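Local coordinates for protein pyroglutatmate porin OpdO (Pseudomonas aeruginosa, PDB 3SZV) that probably forms an outer-membrane beta-barrel channel through which small carboxylate-bearing solutes, such as pyroglutamate, pass across the outer membrane, at residues Leu29-Tyr33 with Arg391-Ser395; Phe180-Ile185 with Pro285-Ala290; Phe299-Gly303 with Arg375-Val379; Gly328-Arg334 with Asn355-Val361. All coordinates share one frame; numbering follows the deposited sequence. Where two conformers were deposited one is given.

Contact 1. Residues Leu29-Tyr33 with Arg391-Ser395; sequences LRNFY and RLILS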
loop_
_atom_site.group_PDB
_atom_site.type_symbol
_atom_site.label_atom_id
_atom_site.label_comp_id
_atom_site.label_asym_id
_atom_site.label_seq_id
_atom_site.Cartn_x
_atom_site.Cartn_y
_atom_site.Cartn_z
ATOM N N LEU A 29 0.529 19.209 -2.259
ATOM C CA LEU A 29 1.934 19.593 -2.218
ATOM C C LEU A 29 2.618 18.717 -1.188
ATOM O O LEU A 29 2.090 18.518 -0.097
ATOM C CB LEU A 29 2.080 21.054 -1.798
ATOM C CG LEU A 29 1.959 22.150 -2.865
ATOM C CD1 LEU A 29 0.851 21.870 -3.867
ATOM C CD2 LEU A 29 1.765 23.513 -2.203
ATOM N N ARG A 30 3.788 18.189 -1.529
ATOM C CA ARG A 30 4.552 17.373 -0.596
ATOM C C ARG A 30 5.987 17.806 -0.590
ATOM O O ARG A 30 6.614 17.939 -1.638
ATOM C CB ARG A 30 4.516 15.913 -1.014
ATOM C CG ARG A 30 3.213 15.253 -0.809
ATOM C CD ARG A 30 3.406 13.776 -1.020
ATOM N NE ARG A 30 2.131 13.105 -1.140
ATOM C CZ ARG A 30 2.000 11.829 -1.477
ATOM N NH1 ARG A 30 3.077 11.091 -1.719
ATOM N NH2 ARG A 30 0.791 11.300 -1.554
ATOM N N ASN A 31 6.522 18.013 0.604
ATOM C CA ASN A 31 7.921 18.326 0.752
ATOM C C ASN A 31 8.502 17.204 1.602
ATOM O O ASN A 31 8.050 16.962 2.725
ATOM C CB ASN A 31 8.092 19.687 1.421
ATOM C CG ASN A 31 9.537 20.127 1.465
ATOM O OD1 ASN A 31 10.249 19.841 2.424
ATOM N ND2 ASN A 31 9.985 20.809 0.418
ATOM N N PHE A 32 9.497 16.521 1.058
ATOM C CA PHE A 32 9.957 15.264 1.626
ATOM C C PHE A 32 11.457 15.305 1.883
ATOM O O PHE A 32 12.243 15.559 0.969
ATOM C CB PHE A 32 9.635 14.123 0.657
ATOM C CG PHE A 32 9.585 12.765 1.299
ATOM C CD1 PHE A 32 8.372 12.126 1.486
ATOM C CD2 PHE A 32 10.743 12.123 1.706
ATOM C CE1 PHE A 32 8.311 10.875 2.068
ATOM C CE2 PHE A 32 10.688 10.869 2.293
ATOM C CZ PHE A 32 9.471 10.247 2.473
ATOM N N TYR A 33 11.843 15.054 3.125
ATOM C CA TYR A 33 13.248 14.935 3.472
ATOM C C TYR A 33 13.517 13.537 4.008
ATOM O O TYR A 33 12.743 12.995 4.802
ATOM C CB TYR A 33 13.664 15.981 4.502
ATOM C CG TYR A 33 15.086 15.788 4.964
ATOM C CD1 TYR A 33 16.151 16.202 4.177
ATOM C CD2 TYR A 33 15.363 15.172 6.175
ATOM C CE1 TYR A 33 17.461 16.018 4.593
ATOM C CE2 TYR A 33 16.665 14.985 6.601
ATOM C CZ TYR A 33 17.706 15.410 5.806
ATOM O OH TYR A 33 19.004 15.223 6.230
ATOM N N ARG A 391 12.569 10.357 8.285
ATOM C CA ARG A 391 11.794 10.994 7.224
ATOM C C ARG A 391 11.059 12.176 7.817
ATOM O O ARG A 391 10.543 12.111 8.935
ATOM C CB ARG A 391 10.784 10.027 6.606
ATOM C CG ARG A 391 11.390 8.745 6.066
ATOM C CD ARG A 391 10.361 7.845 5.402
ATOM N NE ARG A 391 10.938 6.538 5.100
ATOM C CZ ARG A 391 10.461 5.685 4.198
ATOM N NH1 ARG A 391 9.386 5.994 3.483
ATOM N NH2 ARG A 391 11.067 4.520 4.008
ATOM N N LEU A 392 11.022 13.271 7.070
ATOM C CA LEU A 392 10.220 14.412 7.458
ATOM C C LEU A 392 9.373 14.752 6.255
ATOM O O LEU A 392 9.905 15.027 5.176
ATOM C CB LEU A 392 11.092 15.607 7.833
ATOM C CG LEU A 392 10.322 16.797 8.401
ATOM C CD1 LEU A 392 9.509 16.361 9.616
ATOM C CD2 LEU A 392 11.270 17.932 8.759
ATOM N N ILE A 393 8.059 14.702 6.425
ATOM C CA ILE A 393 7.147 14.953 5.320
ATOM C C ILE A 393 6.196 16.087 5.664
ATOM O O ILE A 393 5.470 16.028 6.658
ATOM C CB ILE A 393 6.326 13.697 4.967
ATOM C CG1 ILE A 393 7.231 12.463 4.881
ATOM C CG2 ILE A 393 5.557 13.908 3.661
ATOM C CD1 ILE A 393 7.276 11.639 6.156
ATOM N N LEU A 394 6.224 17.129 4.841
ATOM C CA LEU A 394 5.251 18.213 4.930
ATOM C C LEU A 394 4.263 18.029 3.791
ATOM O O LEU A 394 4.658 17.804 2.641
ATOM C CB LEU A 394 5.937 19.571 4.813
ATOM C CG LEU A 394 6.663 20.137 6.034
ATOM C CD1 LEU A 394 7.576 19.109 6.678
ATOM C CD2 LEU A 394 7.449 21.379 5.637
ATOM N N SER A 395 2.973 18.113 4.095
ATOM C CA SER A 395 1.944 17.874 3.095
ATOM C C SER A 395 0.825 18.902 3.193
ATOM O O SER A 395 0.469 19.346 4.281
ATOM C CB SER A 395 1.366 16.461 3.253
ATOM O OG SER A 395 0.362 16.205 2.283
HETATM O O HOH W 1 10.239 18.000 4.859
#
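Asn31 pairs with Leu394 and Tyr33 with Leu392 in two antiparallel hydrogen-bonded pairs, each closed by a bond in both directions. The bond from Asn31 N to Leu394 O is 2.8 Å long, with 169° at the hydrogen, and the one from Leu392 N to Tyr33 O measures 2.9 Å. Between them lies the non-hydrogen-bonded pair Phe32 and Ile393, where the CA-H groups turn to carbonyls instead: Ile393 CA is 3.4 Å from Asn31 O.

Apolar contact is concentrated on the face of Arg30, Phe32, Ile393 and Ser395. In the conformer of Phe32 described, one of two, chi1 of -159° sets the ring beside Ile393, which points the same way, and CE1 comes within 3.4 Å of Ile393 CG1. CZ of the same ring lies 3.9 Å from Arg391 CD, on the neighbouring strand.

Polar side chains look elsewhere. On the other face a water sits 3.0 Å from Leu392 O and also near Asn31 OD1; OD1 also accepts from Trp50 NE1, while ND2 donates to Gln52 OE1. Arg30 forms salt bridges with Glu28 and Asp138, and Arg391 with Glu389.

The two segments belong to strands 24-38 and 387-399, the first and last of the barrel, so their pairing closes the cylinder; strand 49-59 flanks one, strand 371-381 the other.

Contact 2. Residues Phe180-Ile185 with Pro285-Ala290; sequences FSANRI and PYPYIA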
loop_
_atom_site.group_PDB
_atom_site.type_symbol
_atom_site.label_atom_id
_atom_site.label_comp_id
_atom_site.label_asym_id
_atom_site.label_seq_id
_atom_site.Cartn_x
_atom_site.Cartn_y
_atom_site.Cartn_z
ATOM N N PHE A 180 7.939 -5.836 -14.651
ATOM C CA PHE A 180 8.006 -6.236 -13.252
ATOM C C PHE A 180 9.179 -7.146 -12.917
ATOM O O PHE A 180 9.724 -7.842 -13.777
ATOM C CB PHE A 180 6.757 -7.040 -12.874
ATOM C CG PHE A 180 5.458 -6.316 -13.075
ATOM C CD1 PHE A 180 5.079 -5.298 -12.221
ATOM C CD2 PHE A 180 4.585 -6.707 -14.082
ATOM C CE1 PHE A 180 3.859 -4.642 -12.393
ATOM C CE2 PHE A 180 3.372 -6.061 -14.258
ATOM C CZ PHE A 180 3.009 -5.040 -13.414
ATOM N N SER A 181 9.536 -7.134 -11.638
ATOM C CA SER A 181 10.367 -8.179 -11.057
ATOM C C SER A 181 9.836 -8.474 -9.665
ATOM O O SER A 181 8.939 -7.782 -9.174
ATOM C CB SER A 181 11.843 -7.769 -11.000
ATOM O OG SER A 181 12.070 -6.749 -10.042
ATOM N N ALA A 182 10.352 -9.519 -9.037
ATOM C CA ALA A 182 9.917 -9.880 -7.690
ATOM C C ALA A 182 10.954 -9.471 -6.652
ATOM O O ALA A 182 12.151 -9.612 -6.864
ATOM C CB ALA A 182 9.629 -11.369 -7.597
ATOM N N ASN A 183 10.471 -8.934 -5.541
ATOM C CA ASN A 183 11.336 -8.550 -4.430
ATOM C C ASN A 183 12.224 -9.717 -3.980
ATOM O O ASN A 183 11.713 -10.826 -3.753
ATOM C CB ASN A 183 10.485 -8.055 -3.262
ATOM C CG ASN A 183 11.303 -7.350 -2.207
ATOM O OD1 ASN A 183 11.749 -6.215 -2.405
ATOM N ND2 ASN A 183 11.523 -8.018 -1.078
ATOM N N ARG A 184 13.527 -9.444 -3.849
ATOM C CA ARG A 184 14.590 -10.430 -3.540
ATOM C C ARG A 184 14.839 -11.460 -4.631
ATOM O O ARG A 184 15.992 -11.693 -5.011
ATOM C CB ARG A 184 14.343 -11.168 -2.216
ATOM C CG ARG A 184 14.424 -10.307 -0.970
ATOM C CD ARG A 184 14.197 -11.185 0.270
ATOM N NE ARG A 184 14.228 -10.431 1.516
ATOM C CZ ARG A 184 13.167 -9.850 2.078
ATOM N NH1 ARG A 184 11.967 -9.946 1.501
ATOM N NH2 ARG A 184 13.311 -9.181 3.216
ATOM N N ILE A 185 13.768 -12.075 -5.115
ATOM C CA ILE A 185 13.862 -13.238 -5.998
ATOM C C ILE A 185 14.276 -12.863 -7.421
ATOM O O ILE A 185 14.891 -13.664 -8.135
ATOM C CB ILE A 185 12.519 -13.982 -6.002
ATOM C CG1 ILE A 185 12.306 -14.674 -4.652
ATOM C CG2 ILE A 185 12.429 -14.977 -7.157
ATOM C CD1 ILE A 185 10.838 -14.757 -4.261
ATOM N N PRO A 285 11.937 -16.553 0.363
ATOM C CA PRO A 285 11.333 -15.457 1.119
ATOM C C PRO A 285 9.976 -15.103 0.513
ATOM O O PRO A 285 9.576 -15.670 -0.514
ATOM C CB PRO A 285 12.330 -14.320 0.915
ATOM C CG PRO A 285 12.820 -14.545 -0.487
ATOM C CD PRO A 285 12.933 -16.067 -0.607
ATOM N N TYR A 286 9.264 -14.171 1.140
ATOM C CA TYR A 286 7.921 -13.834 0.675
ATOM C C TYR A 286 7.953 -13.067 -0.643
ATOM O O TYR A 286 8.531 -11.990 -0.718
ATOM C CB TYR A 286 7.253 -12.973 1.718
ATOM C CG TYR A 286 5.802 -12.660 1.430
ATOM C CD1 TYR A 286 4.832 -13.649 1.559
ATOM C CD2 TYR A 286 5.393 -11.379 1.063
ATOM C CE1 TYR A 286 3.492 -13.388 1.337
ATOM C CE2 TYR A 286 4.041 -11.109 0.828
ATOM C CZ TYR A 286 3.103 -12.116 0.975
ATOM O OH TYR A 286 1.759 -11.894 0.774
ATOM N N PRO A 287 7.329 -13.621 -1.686
ATOM C CA PRO A 287 7.407 -12.921 -2.967
ATOM C C PRO A 287 6.338 -11.852 -3.095
ATOM O O PRO A 287 5.220 -11.999 -2.592
ATOM C CB PRO A 287 7.160 -14.036 -3.990
ATOM C CG PRO A 287 6.283 -15.008 -3.260
ATOM C CD PRO A 287 6.748 -14.972 -1.812
ATOM N N TYR A 288 6.713 -10.768 -3.774
ATOM C CA TYR A 288 5.792 -9.698 -4.145
ATOM C C TYR A 288 6.445 -8.877 -5.227
ATOM O O TYR A 288 7.646 -8.981 -5.452
ATOM C CB TYR A 288 5.409 -8.818 -2.949
ATOM C CG TYR A 288 6.498 -8.193 -2.089
ATOM C CD1 TYR A 288 6.771 -6.832 -2.160
ATOM C CD2 TYR A 288 7.183 -8.949 -1.135
ATOM C CE1 TYR A 288 7.718 -6.244 -1.329
ATOM C CE2 TYR A 288 8.115 -8.365 -0.293
ATOM C CZ TYR A 288 8.380 -7.015 -0.400
ATOM O OH TYR A 288 9.271 -6.391 0.423
ATOM N N ILE A 289 5.658 -8.029 -5.884
ATOM C CA ILE A 289 6.188 -7.198 -6.946
ATOM C C ILE A 289 7.199 -6.193 -6.379
ATOM O O ILE A 289 6.911 -5.462 -5.431
ATOM C CB ILE A 289 5.037 -6.488 -7.663
ATOM C CG1 ILE A 289 4.262 -7.494 -8.504
ATOM C CG2 ILE A 289 5.566 -5.375 -8.548
ATOM C CD1 ILE A 289 2.896 -7.006 -8.925
ATOM N N ALA A 290 8.414 -6.195 -6.928
ATOM C CA ALA A 290 9.443 -5.275 -6.451
ATOM C C ALA A 290 8.972 -3.833 -6.584
ATOM O O ALA A 290 8.404 -3.462 -7.623
ATOM C CB ALA A 290 10.756 -5.476 -7.235
HETATM O O HOH W 2 8.580 -4.539 -10.271
HETATM O O HOH W 3 10.919 -10.955 -1.008
#
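Phe180 begins the contact with its ring, whose CD1 packs 3.7 Å from Ile289 CG2. At Ser181 the backbone takes over: Ala290 N donates to Ser181 O over 2.8 Å in a nearly straight bond. A water joins Ser181 N to Ala290 O beside it. Ala182 and Ile289 form a single bridge, with Ala182 CA 3.3 Å from Tyr288 O.

Asn183 is gripped twice. Its N donates to Tyr288 O almost along the C=O axis, and its side chain lies on the tyrosine ring, CB 3.7 Å from the centroid and only 10° off the normal, a CH-pi contact. The amide follows the ring outward, its plane 21° from the ring plane. Tyr288 presents this face because its chi1 of 53° folds CG between the backbone N and the carbonyl carbon; its OH bonds to Asp304, which also forms a salt bridge with Arg184.

Arg184 slides past Pro285 in the opposite direction, CD 3.7 Å from Pro285 CB. Ile185 finishes the segment by laying CD1 3.8 Å from Pro287 CB.

One water binds Asn183 O and ND2, Arg184 NH1 and Tyr286 O, 2.6 Å from the last. The end of strand 180-182 and the residues after it thus meet loop 285-290 through only a single bridge; two direct bonds and a water with four partners satisfy backbone polar atoms there, while Asp304 ties Tyr288 and Arg184 together.

Contact 3. Residues Phe299-Gly303 with Arg375-Val379; sequences FIQIG and RNATV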
loop_
_atom_site.group_PDB
_atom_site.type_symbol
_atom_site.label_atom_id
_atom_site.label_comp_id
_atom_site.label_asym_id
_atom_site.label_seq_id
_atom_site.Cartn_x
_atom_site.Cartn_y
_atom_site.Cartn_z
ATOM N N PHE A 299 5.198 -5.940 8.151
ATOM C CA PHE A 299 5.844 -5.014 7.220
ATOM C C PHE A 299 5.666 -3.602 7.764
ATOM O O PHE A 299 4.535 -3.127 7.940
ATOM C CB PHE A 299 5.218 -5.150 5.822
ATOM C CG PHE A 299 5.463 -3.981 4.895
ATOM C CD1 PHE A 299 6.746 -3.620 4.512
ATOM C CD2 PHE A 299 4.389 -3.294 4.354
ATOM C CE1 PHE A 299 6.953 -2.548 3.628
ATOM C CE2 PHE A 299 4.589 -2.235 3.471
ATOM C CZ PHE A 299 5.870 -1.868 3.111
ATOM N N ILE A 300 6.790 -2.951 8.042
ATOM C CA ILE A 300 6.795 -1.653 8.703
ATOM C C ILE A 300 7.641 -0.637 7.921
ATOM O O ILE A 300 7.659 -0.700 6.685
ATOM C CB ILE A 300 7.165 -1.800 10.197
ATOM C CG1 ILE A 300 8.526 -2.478 10.389
ATOM C CG2 ILE A 300 6.078 -2.584 10.918
ATOM C CD1 ILE A 300 9.060 -2.313 11.809
ATOM N N GLN A 301 8.305 0.309 8.590
ATOM C CA GLN A 301 8.878 1.434 7.850
ATOM C C GLN A 301 9.948 0.999 6.866
ATOM O O GLN A 301 9.949 1.418 5.703
ATOM C CB GLN A 301 9.430 2.505 8.795
ATOM C CG GLN A 301 10.007 3.713 8.073
ATOM C CD GLN A 301 10.350 4.855 9.021
ATOM O OE1 GLN A 301 9.714 5.034 10.063
ATOM N NE2 GLN A 301 11.365 5.636 8.665
ATOM N N ILE A 302 10.859 0.160 7.329
ATOM C CA ILE A 302 11.952 -0.290 6.475
ATOM C C ILE A 302 11.763 -1.742 6.049
ATOM O O ILE A 302 11.650 -2.052 4.852
ATOM C CB ILE A 302 13.311 -0.105 7.163
ATOM C CG1 ILE A 302 13.539 1.380 7.483
ATOM C CG2 ILE A 302 14.445 -0.643 6.278
ATOM C CD1 ILE A 302 14.814 1.673 8.237
ATOM N N GLY A 303 11.689 -2.634 7.025
ATOM C CA GLY A 303 11.692 -4.056 6.728
ATOM C C GLY A 303 10.344 -4.728 6.584
ATOM O O GLY A 303 9.322 -4.258 7.113
ATOM N N ARG A 375 9.028 10.477 10.786
ATOM C CA ARG A 375 9.085 9.027 10.924
ATOM C C ARG A 375 10.527 8.608 11.171
ATOM O O ARG A 375 11.396 8.807 10.322
ATOM C CB ARG A 375 8.558 8.337 9.661
ATOM C CG ARG A 375 7.184 8.841 9.217
ATOM C CD ARG A 375 6.638 8.032 8.040
ATOM N NE ARG A 375 6.449 6.636 8.415
ATOM C CZ ARG A 375 6.575 5.600 7.588
ATOM N NH1 ARG A 375 6.898 5.782 6.309
ATOM N NH2 ARG A 375 6.399 4.363 8.047
ATOM N N ASN A 376 10.784 8.031 12.338
ATOM C CA ASN A 376 12.132 7.656 12.710
ATOM C C ASN A 376 12.208 6.140 12.848
ATOM O O ASN A 376 11.335 5.523 13.456
ATOM C CB ASN A 376 12.488 8.362 14.025
ATOM C CG ASN A 376 13.747 7.828 14.668
ATOM O OD1 ASN A 376 13.687 7.164 15.704
ATOM N ND2 ASN A 376 14.897 8.117 14.069
ATOM N N ALA A 377 13.228 5.533 12.253
ATOM C CA ALA A 377 13.386 4.087 12.324
ATOM C C ALA A 377 14.825 3.702 12.620
ATOM O O ALA A 377 15.769 4.385 12.203
ATOM C CB ALA A 377 12.940 3.441 11.032
ATOM N N THR A 378 14.969 2.594 13.330
ATOM C CA THR A 378 16.273 2.013 13.627
ATOM C C THR A 378 16.182 0.533 13.312
ATOM O O THR A 378 15.243 -0.126 13.760
ATOM C CB THR A 378 16.590 2.163 15.129
ATOM O OG1 THR A 378 16.646 3.553 15.459
ATOM C CG2 THR A 378 17.935 1.515 15.480
ATOM N N VAL A 379 17.150 0.004 12.561
ATOM C CA VAL A 379 17.190 -1.418 12.263
ATOM C C VAL A 379 18.542 -1.962 12.692
ATOM O O VAL A 379 19.567 -1.358 12.378
ATOM C CB VAL A 379 17.045 -1.686 10.742
ATOM C CG1 VAL A 379 17.265 -3.163 10.434
ATOM C CG2 VAL A 379 15.681 -1.213 10.224
HETATM O O HOH W 4 7.122 4.378 10.827
HETATM O O HOH W 5 7.987 3.330 4.831
#
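Gln301 and Arg375 slide past each other in opposite directions, and their polar ends are joined through water. One water donates to Gln301 OE1 over 2.8 Å and accepts from Arg375 NH2. A second donates to the backbone Gln301 O and accepts from Arg375 NH1 at 3.1 Å, so both terminal nitrogens of the guanidinium are used. Gln301 NE2 has its own partner in Glu389.

Packing over the guanidinium accompanies these bridges. Gln301 CG lies 3.6 Å above the guanidinium plane, offset toward its rim, while the amide plane is turned 40° from it. The arginine can come under the glutamine because its chain bends at chi3 (62°), curling back toward the loop.

Residues 299-303 belong to the long loop between strands 271-281 and 311-320, which here folds against the wall of the barrel, on strand 371-381. Inward-folded loops of this kind narrow the pore in OprD-family channels. A backbone bond from Ile300 N to Gly303 O closes the bend of the loop, and Glu353 receives the N-H groups of Ile302 and Gly303.

Van der Waals packing completes the contact: Ala377 CB lies 3.6 Å from Gln301 CD. Further along the strand the touch is apolar, as extended Ile302 reaches over with CD1, which meets Val379 CG2 at 3.6 Å and Ala377 CB at 3.8 Å.

Contact 4. Residues Gly328-Arg334 with Asn355-Val361; sequences GLSFMSR and NTDLGYV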
loop_
_atom_site.group_PDB
_atom_site.type_symbol
_atom_site.label_atom_id
_atom_site.label_comp_id
_atom_site.label_asym_id
_atom_site.label_seq_id
_atom_site.Cartn_x
_atom_site.Cartn_y
_atom_site.Cartn_z
ATOM N N GLY A 328 -4.980 17.651 16.062
ATOM C CA GLY A 328 -4.148 17.354 14.903
ATOM C C GLY A 328 -2.974 16.438 15.193
ATOM O O GLY A 328 -2.290 15.985 14.285
ATOM N N LEU A 329 -2.767 16.137 16.471
ATOM C CA LEU A 329 -1.531 15.501 16.916
ATOM C C LEU A 329 -1.651 13.986 16.990
ATOM O O LEU A 329 -2.654 13.453 17.466
ATOM C CB LEU A 329 -1.154 16.062 18.288
ATOM C CG LEU A 329 0.211 15.712 18.872
ATOM C CD1 LEU A 329 1.313 16.163 17.942
ATOM C CD2 LEU A 329 0.345 16.381 20.239
ATOM N N SER A 330 -0.592 13.297 16.573
ATOM C CA SER A 330 -0.590 11.838 16.551
ATOM C C SER A 330 0.763 11.290 16.996
ATOM O O SER A 330 1.803 11.902 16.747
ATOM C CB SER A 330 -0.910 11.320 15.142
ATOM O OG SER A 330 0.017 11.822 14.195
ATOM N N PHE A 331 0.736 10.135 17.651
ATOM C CA PHE A 331 1.950 9.439 18.040
ATOM C C PHE A 331 1.753 7.959 17.777
ATOM O O PHE A 331 0.709 7.394 18.111
ATOM C CB PHE A 331 2.243 9.650 19.530
ATOM C CG PHE A 331 3.426 8.856 20.031
ATOM C CD1 PHE A 331 4.715 9.344 19.879
ATOM C CD2 PHE A 331 3.254 7.608 20.625
ATOM C CE1 PHE A 331 5.810 8.618 20.336
ATOM C CE2 PHE A 331 4.346 6.885 21.094
ATOM C CZ PHE A 331 5.625 7.388 20.939
ATOM N N MET A 332 2.764 7.333 17.190
ATOM C CA MET A 332 2.805 5.882 17.059
ATOM C C MET A 332 4.221 5.394 17.340
ATOM O O MET A 332 5.194 6.037 16.934
ATOM C CB MET A 332 2.371 5.458 15.655
ATOM C CG MET A 332 2.364 3.936 15.450
ATOM S SD MET A 332 3.949 3.192 14.989
ATOM C CE MET A 332 4.129 3.838 13.335
ATOM N N SER A 333 4.351 4.279 18.050
ATOM C CA SER A 333 5.646 3.621 18.119
ATOM C C SER A 333 5.431 2.121 18.004
ATOM O O SER A 333 4.459 1.572 18.529
ATOM C CB SER A 333 6.383 3.989 19.407
ATOM O OG SER A 333 7.769 3.694 19.293
ATOM N N ARG A 334 6.340 1.449 17.317
ATOM C CA ARG A 334 6.214 0.008 17.165
ATOM C C ARG A 334 7.590 -0.630 17.125
ATOM O O ARG A 334 8.586 0.026 16.825
ATOM C CB ARG A 334 5.404 -0.350 15.914
ATOM C CG ARG A 334 5.976 0.220 14.635
ATOM C CD ARG A 334 5.076 -0.040 13.438
ATOM N NE ARG A 334 5.573 0.716 12.302
ATOM C CZ ARG A 334 4.875 0.970 11.204
ATOM N NH1 ARG A 334 3.654 0.473 11.062
ATOM N NH2 ARG A 334 5.403 1.700 10.230
ATOM N N ASN A 355 10.164 1.739 15.063
ATOM C CA ASN A 355 9.684 2.917 14.341
ATOM C C ASN A 355 8.955 3.834 15.297
ATOM O O ASN A 355 8.247 3.362 16.189
ATOM C CB ASN A 355 8.630 2.566 13.283
ATOM C CG ASN A 355 9.121 1.647 12.177
ATOM O OD1 ASN A 355 8.293 1.141 11.417
ATOM N ND2 ASN A 355 10.435 1.436 12.047
ATOM N N THR A 356 9.099 5.141 15.105
ATOM C CA THR A 356 8.296 6.113 15.847
ATOM C C THR A 356 7.831 7.190 14.891
ATOM O O THR A 356 8.642 7.763 14.164
ATOM C CB THR A 356 9.100 6.767 16.978
ATOM O OG1 THR A 356 9.556 5.752 17.875
ATOM C CG2 THR A 356 8.230 7.783 17.741
ATOM N N ASP A 357 6.523 7.457 14.882
ATOM C CA ASP A 357 5.944 8.495 14.037
ATOM C C ASP A 357 5.324 9.564 14.921
ATOM O O ASP A 357 4.518 9.253 15.794
ATOM C CB ASP A 357 4.829 7.930 13.154
ATOM C CG ASP A 357 5.342 7.093 11.993
ATOM O OD1 ASP A 357 6.566 6.894 11.881
ATOM O OD2 ASP A 357 4.494 6.626 11.201
ATOM N N LEU A 358 5.683 10.822 14.682
ATOM C CA LEU A 358 5.073 11.946 15.373
ATOM C C LEU A 358 4.510 12.845 14.294
ATOM O O LEU A 358 5.198 13.169 13.329
ATOM C CB LEU A 358 6.128 12.723 16.159
ATOM C CG LEU A 358 5.961 12.907 17.667
ATOM C CD1 LEU A 358 6.999 13.896 18.170
ATOM C CD2 LEU A 358 4.559 13.380 18.009
ATOM N N GLY A 359 3.259 13.259 14.437
ATOM C CA GLY A 359 2.677 14.089 13.399
ATOM C C GLY A 359 1.731 15.143 13.913
ATOM O O GLY A 359 1.144 14.995 14.982
ATOM N N TYR A 360 1.601 16.230 13.158
ATOM C CA TYR A 360 0.600 17.233 13.458
ATOM C C TYR A 360 -0.017 17.763 12.186
ATOM O O TYR A 360 0.689 18.083 11.228
ATOM C CB TYR A 360 1.174 18.404 14.239
ATOM C CG TYR A 360 0.079 19.303 14.742
ATOM C CD1 TYR A 360 -0.779 18.873 15.746
ATOM C CD2 TYR A 360 -0.115 20.565 14.208
ATOM C CE1 TYR A 360 -1.791 19.680 16.215
ATOM C CE2 TYR A 360 -1.126 21.384 14.668
ATOM C CZ TYR A 360 -1.962 20.936 15.671
ATOM O OH TYR A 360 -2.967 21.740 16.135
ATOM N N VAL A 361 -1.341 17.876 12.196
ATOM C CA VAL A 361 -2.070 18.472 11.089
ATOM C C VAL A 361 -2.782 19.710 11.611
ATOM O O VAL A 361 -3.517 19.647 12.605
ATOM C CB VAL A 361 -3.087 17.486 10.489
ATOM C CG1 VAL A 361 -3.885 18.155 9.387
ATOM C CG2 VAL A 361 -2.375 16.256 9.946
HETATM O O HOH W 6 -4.583 20.601 17.869
HETATM O O HOH W 7 2.091 9.971 14.074
HETATM O O HOH W 4 7.122 4.378 10.827
#
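Arg334 reaches across to Asn355 in an antiparallel hydrogen-bonded pair. From CB, chi1 of 57° places CG between the backbone N and the carbonyl carbon, and there CG packs 3.8 Å from Asn355 CB. The chain then runs extended: CD passes 4.0 Å from Asn355 OD1, and NE donates to that oxygen over 2.9 Å. The bond is bent, 145° at the hydrogen, and OD1 lies 21° out of the guanidinium plane. Met332 CE sits over the centre of the guanidinium, 3.6 Å above its plane, so the methyl covers one face. At the tip, NH2 makes weak bonds to OD1 and to a water that also donates to Asp357 OD1. The arginines Arg316 and Arg375 lie close by.

Met332 bends at chi2 and chi3, which brings CE 3.5 Å from Asp357 OD2. On the other face Ser333 OG and Thr356 OG1 share a hydrogen bond of 3.1 Å, and Phe331 CE1 meets Thr356 CG2 at 3.6 Å. Tyr360 CD1 packs beside Leu329 at the far end.

Backbone bonds join Ser330 with Gly359, Met332 with Asp357 and Arg334 with Asn355, in both directions each. Successive antiparallel hairpins of this kind build the porin barrel, and arginines gathered along one wall are consistent with the basic track that guides carboxylates through OprD-family pores.

In the fold
Contacts 1 and 4 are strand pairs of the barrel wall, held by regular antiparallel backbone bonds; contact 1 joins the chain's two end strands, contact 4 the arms of one hairpin. Strand 371-381 of contact 3 lies between strands 346-361 and 387-399: Arg375 O accepts from Arg391 N, and Asn376 O from Thr356 N. The loop adds a bond of its own, Gln301 N to Asn355 OD1. Contacts 2 and 3 involve the same long loop, their centres about 19 Å apart; contact 2 combines two backbone bonds, waters and a CH-pi contact, contact 3 water bridges and packing over a guanidinium face. All four are partly buried; apolar surface residues are more frequent in the wall pairs.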